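Local coordinates for protein serine protease inhibitor 1 (Coprinopsis cinerea, PDB 3VWC) that probably inhibits serine-type endopeptidases and folds as a beta-trefoil, at residues A[89-94]-A[132-137]; A[95-100]-A[141-146]. All coordinates share one frame; numbering follows the deposited sequence.

Contact 1: A[89-94]-A[132-137]; sequences QPQHGE and PPRYPA
Q91 and H92, in the short 3-10 segment 90-92, face the extended backbone of P132 to Y135, with the CA atoms of Q91 and P132 7.5 Å apart. Two surface loops of the beta-trefoil meet here, one joining strands 84-88 and 96-101, the other leading from strand 121-123 into strand 141-145. The side chain of Q91 reaches across: its NE2 gives a hydrogen bond to P133 O at 2.8 Å, nearly along the C=O axis (166° at the oxygen), and another back to Q89 OE1 of its own loop. Q91 CG sits between the backbone N and the carbonyl carbon (chi1 72°), and the aliphatic part of the side chain slides past the P132 ring, where Q91 CB lies 3.8 Å from P132 CG. H92 accepts the backbone N-H of Y135 on NE2 at 2.9 Å, so the proton of a neutral ring would lie on ND1. R134 folds back, its chain bent at chi3, and H92 CE1 lies over one face of its guanidinium, offset toward the rim, with the two planes 51° apart; R134 NH2 comes close to H92 ND1 but at a poor angle for a bond. R134 NH1 bonds to Q91 O from above the carbonyl plane. The Q89 side chain crosses that of Y135 at about a right angle, while L140 touches both H92 and Y135. At the ring of Y135, CE2 lies 3.5 Å from Q89 OE1, and a water sits 3.0 Å from the phenolic OH.

Contact 2: A[95-100]-A[141-146]; sequences NVFTVV and FTFTQV
F97 and F141 form an antiparallel hydrogen-bonded pair, F97 N to F141 O at 2.9 Å and F141 N to F97 O at 3.0 Å, where strand 96-100 meets strand 141-145. A third backbone bond runs from F143 N to N95 O. Between these bonds V96 and T142 make a non-hydrogen-bonded pair with CA atoms 4.5 Å apart, and CA-H...O contacts run from T142 CA to N95 O and from V96 CA to F141 O. The short segment axes cross at 115°, so the strands diverge strongly beyond this brief pairing. The F143 side chain crosses those of F97 and V99 at about a right angle. Its CB and CD1 lie against CD1 of F97, 3.8 Å between the two CD1 atoms, with the ring planes 69° apart and neither stacked nor edge-to-face. Farther out on the same ring, F143 CE1 meets V99 CG2 at 3.9 Å; with V99 CG1 anti to the backbone N (chi1 -177°), CG2 is the methyl anti to the carbonyl carbon. V96 CG2 instead meets T142 OG1 on the face carrying V96 and T142. Beyond this shell, W108 packs edge-to-face with F141, H88 meets the F97 ring, and V9 of strand 5-11 touches F143. At the exposed end a water donates to both N95 OD1 and F143 O, the latter at 2.8 Å, linking the N95 side chain to the backbone of strand 141-145. Strand pairing of the beta-trefoil thus satisfies the backbone polar groups of F97 and F141 facing each other, while the buried side chains of F97, V99 and F143 meet through carbon-carbon contacts.

How the contacts relate
Contact 1 and contact 2 join the same two parts of the chain at successive levels: 89-94 runs directly into 95-100, and 132-137 precedes 141-146 by a few residues. Their centres are 11 Å apart, contact 1 at the surface, about 16 Å from the centre of the chain, and contact 2 buried, about 8 Å from it. They also touch directly. Q89 N lies 2.8 Å from V96 O, a probable hydrogen bond where strand 84-88 ends beside 96-101. Q89 NE2 reaches T98 OG1 at 3.1 Å, probably as a second hydrogen bond, and on the other segment of contact 1 Y135 CE1 packs on T98 CG2 at 3.9 Å.

Contact 1: A[89-94]-A[132-137]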
loop_
_atom_site.group_PDB
_atom_site.type_symbol
_atom_site.label_atom_id
_atom_site.label_comp_id
_atom_site.label_asym_id
_atom_site.label_seq_id
_atom_site.Cartn_x
_atom_site.Cartn_y
_atom_site.Cartn_z
ATOM N N GLN A 89 -8.059 7.414 8.667
ATOM C CA GLN A 89 -8.034 7.193 10.126
ATOM C C GLN A 89 -7.550 8.472 10.790
ATOM O O GLN A 89 -6.404 8.571 11.220
ATOM C CB GLN A 89 -7.141 6.004 10.513
ATOM C CG GLN A 89 -7.468 4.724 9.718
ATOM C CD GLN A 89 -8.853 4.164 10.044
ATOM O OE1 GLN A 89 -9.485 4.527 11.061
ATOM N NE2 GLN A 89 -9.362 3.278 9.157
ATOM N N PRO A 90 -8.478 9.459 10.952
ATOM C CA PRO A 90 -8.064 10.811 11.397
ATOM C C PRO A 90 -7.503 10.879 12.824
ATOM O O PRO A 90 -6.764 11.797 13.143
ATOM C CB PRO A 90 -9.373 11.603 11.403
ATOM C CG PRO A 90 -10.320 10.859 10.586
ATOM C CD PRO A 90 -9.895 9.401 10.526
ATOM N N GLN A 91 -7.840 9.866 13.619
ATOM C CA GLN A 91 -7.311 9.683 14.968
ATOM C C GLN A 91 -5.825 9.406 14.957
ATOM O O GLN A 91 -5.161 9.465 16.022
ATOM C CB GLN A 91 -8.107 8.605 15.742
ATOM C CG GLN A 91 -7.838 7.161 15.253
ATOM C CD GLN A 91 -8.725 6.685 14.084
ATOM O OE1 GLN A 91 -9.229 7.462 13.279
ATOM N NE2 GLN A 91 -8.839 5.360 13.954
ATOM N N HIS A 92 -5.291 9.090 13.759
ATOM C CA HIS A 92 -3.862 8.812 13.591
ATOM C C HIS A 92 -3.132 9.890 12.794
ATOM O O HIS A 92 -1.935 9.754 12.480
ATOM C CB HIS A 92 -3.609 7.426 12.965
ATOM C CG HIS A 92 -4.045 6.294 13.825
ATOM N ND1 HIS A 92 -3.390 5.949 14.989
ATOM C CD2 HIS A 92 -5.020 5.371 13.657
ATOM C CE1 HIS A 92 -3.981 4.887 15.517
ATOM N NE2 HIS A 92 -4.983 4.532 14.736
ATOM N N GLY A 93 -3.889 10.888 12.367
ATOM C CA GLY A 93 -3.336 12.039 11.645
ATOM C C GLY A 93 -4.059 12.301 10.348
ATOM O O GLY A 93 -4.758 11.421 9.815
ATOM N N GLU A 94 -3.881 13.509 9.814
ATOM C CA GLU A 94 -4.795 14.041 8.799
ATOM C C GLU A 94 -4.859 13.267 7.477
ATOM O O GLU A 94 -5.925 13.197 6.842
ATOM C CB GLU A 94 -4.496 15.519 8.524
ATOM C CG GLU A 94 -5.726 16.378 8.633
ATOM C CD GLU A 94 -5.374 17.833 8.724
ATOM O OE1 GLU A 94 -5.940 18.529 9.597
ATOM O OE2 GLU A 94 -4.460 18.252 7.981
ATOM N N PRO A 132 -12.558 5.653 18.655
ATOM C CA PRO A 132 -12.440 4.769 17.488
ATOM C C PRO A 132 -11.311 3.740 17.663
ATOM O O PRO A 132 -10.496 3.889 18.572
ATOM C CB PRO A 132 -12.056 5.752 16.371
ATOM C CG PRO A 132 -11.231 6.783 17.058
ATOM C CD PRO A 132 -11.914 6.959 18.445
ATOM N N PRO A 133 -11.295 2.688 16.848
ATOM C CA PRO A 133 -10.203 1.731 16.926
ATOM C C PRO A 133 -8.852 2.389 16.736
ATOM O O PRO A 133 -8.727 3.411 16.018
ATOM C CB PRO A 133 -10.476 0.753 15.781
ATOM C CG PRO A 133 -11.938 0.940 15.473
ATOM C CD PRO A 133 -12.212 2.402 15.727
ATOM N N ARG A 134 -7.872 1.925 17.487
ATOM C CA ARG A 134 -6.535 2.434 17.261
ATOM C C ARG A 134 -5.664 1.359 16.619
ATOM O O ARG A 134 -5.539 0.247 17.120
ATOM C CB ARG A 134 -5.923 2.942 18.564
ATOM C CG ARG A 134 -6.515 4.337 18.899
ATOM C CD ARG A 134 -5.633 5.224 19.780
ATOM N NE ARG A 134 -4.401 5.731 19.140
ATOM C CZ ARG A 134 -4.302 6.866 18.437
ATOM N NH1 ARG A 134 -5.382 7.603 18.180
ATOM N NH2 ARG A 134 -3.107 7.235 17.946
ATOM N N TYR A 135 -5.167 1.671 15.428
ATOM C CA TYR A 135 -4.413 0.697 14.665
ATOM C C TYR A 135 -2.938 0.794 15.033
ATOM O O TYR A 135 -2.406 1.883 15.258
ATOM C CB TYR A 135 -4.584 1.038 13.195
ATOM C CG TYR A 135 -5.964 0.777 12.682
ATOM C CD1 TYR A 135 -6.257 -0.439 12.061
ATOM C CD2 TYR A 135 -7.004 1.719 12.839
ATOM C CE1 TYR A 135 -7.542 -0.684 11.547
ATOM C CE2 TYR A 135 -8.278 1.465 12.368
ATOM C CZ TYR A 135 -8.554 0.243 11.783
ATOM O OH TYR A 135 -9.805 -0.029 11.287
ATOM N N PRO A 136 -2.248 -0.339 15.014
ATOM C CA PRO A 136 -0.789 -0.287 15.084
ATOM C C PRO A 136 -0.183 0.400 13.852
ATOM O O PRO A 136 -0.761 0.346 12.745
ATOM C CB PRO A 136 -0.380 -1.770 15.124
ATOM C CG PRO A 136 -1.511 -2.443 14.336
ATOM C CD PRO A 136 -2.768 -1.695 14.729
ATOM N N ALA A 137 1.002 0.998 14.008
ATOM C CA ALA A 137 1.609 1.718 12.911
ATOM C C ALA A 137 1.890 0.842 11.686
ATOM O O ALA A 137 2.006 1.380 10.542
ATOM C CB ALA A 137 2.946 2.369 13.380
HETATM O O HOH W 1 -11.740 2.133 12.224
#

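Contact 2: A[95-100]-A[141-146]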
loop_
_atom_site.group_PDB
_atom_site.type_symbol
_atom_site.label_atom_id
_atom_site.label_comp_id
_atom_site.label_asym_id
_atom_site.label_seq_id
_atom_site.Cartn_x
_atom_site.Cartn_y
_atom_site.Cartn_z
ATOM N N ASN A 95 -3.696 12.791 7.029
ATOM C CA ASN A 95 -3.515 12.142 5.721
ATOM C C ASN A 95 -3.162 10.647 5.898
ATOM O O ASN A 95 -2.469 10.041 5.061
ATOM C CB ASN A 95 -2.378 12.865 4.990
ATOM C CG ASN A 95 -2.753 14.270 4.607
ATOM O OD1 ASN A 95 -3.870 14.527 4.168
ATOM N ND2 ASN A 95 -1.849 15.205 4.861
ATOM N N VAL A 96 -3.598 10.066 7.007
ATOM C CA VAL A 96 -3.312 8.671 7.355
ATOM C C VAL A 96 -4.492 7.719 7.037
ATOM O O VAL A 96 -5.653 8.033 7.336
ATOM C CB VAL A 96 -2.934 8.560 8.848
ATOM C CG1 VAL A 96 -2.700 7.113 9.250
ATOM C CG2 VAL A 96 -1.648 9.380 9.140
ATOM N N PHE A 97 -4.180 6.562 6.446
ATOM C CA PHE A 97 -5.187 5.630 5.917
ATOM C C PHE A 97 -4.846 4.210 6.300
ATOM O O PHE A 97 -3.660 3.852 6.396
ATOM C CB PHE A 97 -5.179 5.707 4.369
ATOM C CG PHE A 97 -5.622 7.048 3.840
ATOM C CD1 PHE A 97 -4.709 8.104 3.720
ATOM C CD2 PHE A 97 -6.961 7.266 3.521
ATOM C CE1 PHE A 97 -5.141 9.373 3.306
ATOM C CE2 PHE A 97 -7.342 8.498 2.928
ATOM C CZ PHE A 97 -6.453 9.539 2.856
ATOM N N THR A 98 -5.870 3.356 6.327
ATOM C CA THR A 98 -5.684 1.902 6.114
ATOM C C THR A 98 -6.057 1.553 4.674
ATOM O O THR A 98 -6.808 2.279 4.005
ATOM C CB THR A 98 -6.579 1.066 7.065
ATOM O OG1 THR A 98 -7.932 1.552 6.953
ATOM C CG2 THR A 98 -6.109 1.301 8.516
ATOM N N VAL A 99 -5.499 0.432 4.191
ATOM C CA VAL A 99 -5.738 -0.030 2.813
ATOM C C VAL A 99 -6.115 -1.493 2.916
ATOM O O VAL A 99 -5.259 -2.329 3.267
ATOM C CB VAL A 99 -4.469 0.136 1.921
ATOM C CG1 VAL A 99 -4.800 -0.295 0.505
ATOM C CG2 VAL A 99 -3.998 1.562 1.964
ATOM N N VAL A 100 -7.402 -1.828 2.665
ATOM C CA VAL A 100 -7.919 -3.173 2.890
ATOM C C VAL A 100 -8.512 -3.752 1.602
ATOM O O VAL A 100 -9.220 -3.081 0.881
ATOM C CB VAL A 100 -9.010 -3.192 4.005
ATOM C CG1 VAL A 100 -9.547 -4.605 4.206
ATOM C CG2 VAL A 100 -8.358 -2.763 5.315
ATOM N N PHE A 141 -0.677 4.090 6.699
ATOM C CA PHE A 141 0.103 4.698 5.630
ATOM C C PHE A 141 -0.293 6.157 5.486
ATOM O O PHE A 141 -1.463 6.473 5.486
ATOM C CB PHE A 141 -0.218 3.918 4.355
ATOM C CG PHE A 141 0.214 2.505 4.456
ATOM C CD1 PHE A 141 -0.592 1.570 5.109
ATOM C CD2 PHE A 141 1.522 2.133 4.176
ATOM C CE1 PHE A 141 -0.151 0.258 5.343
ATOM C CE2 PHE A 141 1.934 0.840 4.371
ATOM C CZ PHE A 141 1.142 -0.090 5.004
ATOM N N THR A 142 0.688 7.015 5.218
ATOM C CA THR A 142 0.415 8.408 4.896
ATOM C C THR A 142 0.380 8.620 3.397
ATOM O O THR A 142 1.366 8.263 2.705
ATOM C CB THR A 142 1.453 9.338 5.523
ATOM O OG1 THR A 142 1.502 9.113 6.931
ATOM C CG2 THR A 142 1.099 10.828 5.318
ATOM N N PHE A 143 -0.763 9.022 2.861
ATOM C CA PHE A 143 -0.909 9.287 1.413
ATOM C C PHE A 143 -0.903 10.806 1.271
ATOM O O PHE A 143 -1.824 11.474 1.765
ATOM C CB PHE A 143 -2.246 8.779 0.883
ATOM C CG PHE A 143 -2.270 7.319 0.545
ATOM C CD1 PHE A 143 -2.153 6.330 1.538
ATOM C CD2 PHE A 143 -2.458 6.913 -0.766
ATOM C CE1 PHE A 143 -2.248 4.959 1.224
ATOM C CE2 PHE A 143 -2.543 5.572 -1.094
ATOM C CZ PHE A 143 -2.408 4.574 -0.108
ATOM N N THR A 144 0.158 11.342 0.664
ATOM C CA THR A 144 0.318 12.794 0.531
ATOM C C THR A 144 0.194 13.188 -0.942
ATOM O O THR A 144 0.974 12.730 -1.795
ATOM C CB THR A 144 1.673 13.282 1.073
ATOM O OG1 THR A 144 1.820 12.878 2.447
ATOM C CG2 THR A 144 1.712 14.783 1.045
ATOM N N GLN A 145 -0.868 13.941 -1.249
ATOM C CA GLN A 145 -1.186 14.324 -2.618
ATOM C C GLN A 145 -0.097 15.212 -3.197
ATOM O O GLN A 145 0.346 16.164 -2.551
ATOM C CB GLN A 145 -2.524 15.046 -2.671
ATOM C CG GLN A 145 -3.025 15.176 -4.110
ATOM C CD GLN A 145 -4.495 15.511 -4.181
ATOM O OE1 GLN A 145 -5.107 15.904 -3.183
ATOM N NE2 GLN A 145 -5.062 15.396 -5.375
ATOM N N VAL A 146 0.348 14.879 -4.403
ATOM C CA VAL A 146 1.402 15.637 -5.077
ATOM C C VAL A 146 0.865 16.997 -5.541
ATOM O O VAL A 146 -0.297 17.109 -5.950
ATOM C CB VAL A 146 1.956 14.856 -6.280
ATOM C CG1 VAL A 146 2.772 15.772 -7.193
ATOM C CG2 VAL A 146 2.782 13.658 -5.805
HETATM O O HOH W 2 -4.293 12.715 1.752
#